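Local coordinates for hypothetical protein PA3499 (Pseudomonas aeruginosa, PDB 2IG8) that is of unknown function but belongs to the YjgF-like (endoribonuclease L-PSP) family and forms an assembly of three chains, at residues B[40-43]-B[44-48]. Sequence-based numbering, arbitrary orientation.
Sequences ATRQ and AAERG
The short surface helix 40-46, which follows strand 29-36, is held across residues 40-43 and 44-48 by four successive i to i+4 backbone hydrogen bonds. Ala44 N donates to Ala40 O at 2.9 Å and Ala45 N to Thr41 O at 3.0 Å. Glu46 N reaches Arg42 O at 3.1 Å with the straightest N-H...O angle of the four, 168°. Arg47 N completes the set on Gln43 O, also at 3.1 Å but the most bent of the four.

Side chains of the last turn lie over the same carbonyls. The CG of Glu46, placed beside its own backbone N by chi1 of -71°, comes within 3.2 Å of Arg42 O, while the CG of Arg47 approaches Gln43 O equally closely. From there the extended Glu46 chain brings OE2 obliquely across the CG end of the Arg42 chain, 3.7 Å from CG. Although the carboxylate and guanidinium planes are nearly parallel, 6° apart, their charged atoms do not meet: Arg42 NE is 5.1 Å from Glu46 OE2, so at most a weak, longer-range attraction is expected. Arg42 NE instead forms a salt bridge with Glu123, and its chain rests on Phe121 and Pro122, joining this surface helix to the loop before strand 126-133. Thr41, near the start of the helix and the one buried residue of the contact, packs on Leu124 of that loop.

At the C-terminal end Gly48, with positive phi, is the first residue after the helix to leave helical geometry. Its N bonds to Ala45 O at 3.0 Å, one of the two bonds back into the last turn; together these features make the Schellman motif that closes an alpha-helix.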
ATOM      1  N   ALA B  40     -14.398 -19.692  -0.731  1.00 17.41           N
ATOM      2  CA  ALA B  40     -14.001 -20.899  -1.449  1.00 17.52           C
ATOM      3  C   ALA B  40     -13.000 -21.724  -0.619  1.00 18.18           C
ATOM      4  O   ALA B  40     -13.077 -22.958  -0.601  1.00 18.35           O
ATOM      5  CB  ALA B  40     -13.412 -20.533  -2.810  1.00 17.45           C
ATOM      6  N   THR B  41     -12.085 -21.024   0.062  1.00 17.92           N
ATOM      7  CA  THR B  41     -11.067 -21.643   0.922  1.00 17.63           C
ATOM      8  C   THR B  41     -11.695 -22.397   2.087  1.00 18.25           C
ATOM      9  O   THR B  41     -11.189 -23.442   2.481  1.00 18.09           O
ATOM     10  CB  THR B  41     -10.064 -20.636   1.487  1.00 17.06           C
ATOM     11  OG1 THR B  41     -10.730 -19.457   1.995  1.00 17.25           O
ATOM     12  CG2 THR B  41      -9.032 -20.228   0.421  1.00 15.09           C
ATOM     13  N   ARG B  42     -12.779 -21.863   2.652  1.00 18.23           N
ATOM     14  CA  ARG B  42     -13.455 -22.560   3.759  1.00 19.33           C
ATOM     15  C   ARG B  42     -14.139 -23.828   3.286  1.00 19.88           C
ATOM     16  O   ARG B  42     -14.019 -24.907   3.910  1.00 20.92           O
ATOM     17  CB  ARG B  42     -14.446 -21.631   4.485  1.00 19.13           C
ATOM     18  CG  ARG B  42     -15.168 -22.336   5.620  1.00 19.09           C
ATOM     19  CD  ARG B  42     -15.584 -21.391   6.729  1.00 21.44           C
ATOM     20  NE  ARG B  42     -14.411 -20.761   7.317  1.00 25.07           N
ATOM     21  CZ  ARG B  42     -14.416 -19.663   8.076  1.00 26.28           C
ATOM     22  NH1 ARG B  42     -15.563 -19.049   8.388  1.00 25.71           N
ATOM     23  NH2 ARG B  42     -13.263 -19.178   8.537  1.00 25.40           N
ATOM     24  N   GLN B  43     -14.862 -23.725   2.175  1.00 21.14           N
ATOM     25  CA  GLN B  43     -15.473 -24.903   1.547  1.00 20.68           C
ATOM     26  C   GLN B  43     -14.408 -25.993   1.229  1.00 19.63           C
ATOM     27  O   GLN B  43     -14.578 -27.180   1.577  1.00 19.14           O
ATOM     28  CB  GLN B  43     -16.233 -24.462   0.279  1.00 21.11           C
ATOM     29  CG  GLN B  43     -16.628 -25.598  -0.715  1.00 22.85           C
ATOM     30  CD  GLN B  43     -17.100 -25.057  -2.108  1.00 23.11           C
ATOM     31  OE1 GLN B  43     -16.460 -24.179  -2.738  1.00 32.25           O
ATOM     32  NE2 GLN B  43     -18.175 -25.617  -2.592  1.00 30.49           N
ATOM     33  N   ALA B  44     -13.296 -25.573   0.620  1.00 18.16           N
ATOM     34  CA  ALA B  44     -12.228 -26.471   0.213  1.00 18.87           C
ATOM     35  C   ALA B  44     -11.596 -27.190   1.427  1.00 17.89           C
ATOM     36  O   ALA B  44     -11.454 -28.404   1.430  1.00 16.27           O
ATOM     37  CB  ALA B  44     -11.142 -25.695  -0.581  1.00 17.05           C
ATOM     38  N   ALA B  45     -11.288 -26.438   2.473  1.00 18.59           N
ATOM     39  CA  ALA B  45     -10.651 -27.012   3.669  1.00 19.39           C
ATOM     40  C   ALA B  45     -11.566 -28.009   4.389  1.00 19.66           C
ATOM     41  O   ALA B  45     -11.144 -29.108   4.760  1.00 18.69           O
ATOM     42  CB  ALA B  45     -10.195 -25.860   4.642  1.00 20.10           C
ATOM     43  N   GLU B  46     -12.831 -27.649   4.541  1.00 20.51           N
ATOM     44  CA  GLU B  46     -13.850 -28.545   5.138  1.00 20.90           C
ATOM     45  C   GLU B  46     -13.981 -29.861   4.415  1.00 20.00           C
ATOM     46  O   GLU B  46     -14.142 -30.919   5.030  1.00 19.78           O
ATOM     47  CB  GLU B  46     -15.215 -27.853   5.194  1.00 21.74           C
ATOM     48  CG  GLU B  46     -15.249 -26.767   6.207  1.00 22.46           C
ATOM     49  CD  GLU B  46     -16.637 -26.219   6.490  1.00 25.53           C
ATOM     50  OE1 GLU B  46     -17.631 -26.711   5.915  1.00 29.37           O
ATOM     51  OE2 GLU B  46     -16.708 -25.268   7.293  1.00 30.04           O
ATOM     52  N   ARG B  47     -13.898 -29.776   3.095  1.00 18.72           N
ATOM     53  CA  ARG B  47     -13.954 -30.895   2.198  1.00 19.40           C
ATOM     54  C   ARG B  47     -12.735 -31.792   2.255  1.00 19.03           C
ATOM     55  O   ARG B  47     -12.765 -32.838   1.705  1.00 21.17           O
ATOM     56  CB  ARG B  47     -14.219 -30.387   0.786  1.00 19.12           C
ATOM     57  CG  ARG B  47     -15.698 -29.977   0.631  1.00 20.51           C
ATOM     58  CD  ARG B  47     -16.517 -31.158   0.192  1.00 25.29           C
ATOM     59  NE  ARG B  47     -16.161 -31.522  -1.175  1.00 28.13           N
ATOM     60  CZ  ARG B  47     -16.588 -30.865  -2.252  1.00 28.26           C
ATOM     61  NH1 ARG B  47     -17.446 -29.868  -2.145  1.00 32.07           N
ATOM     62  NH2 ARG B  47     -16.179 -31.231  -3.446  1.00 28.65           N
ATOM     63  N   GLY B  48     -11.676 -31.389   2.948  1.00 18.69           N
ATOM     64  CA  GLY B  48     -10.409 -32.122   2.941  1.00 18.55           C
ATOM     65  C   GLY B  48      -9.618 -31.889   1.661  1.00 18.33           C
ATOM     66  O   GLY B  48      -8.878 -32.765   1.208  1.00 18.49           O
TER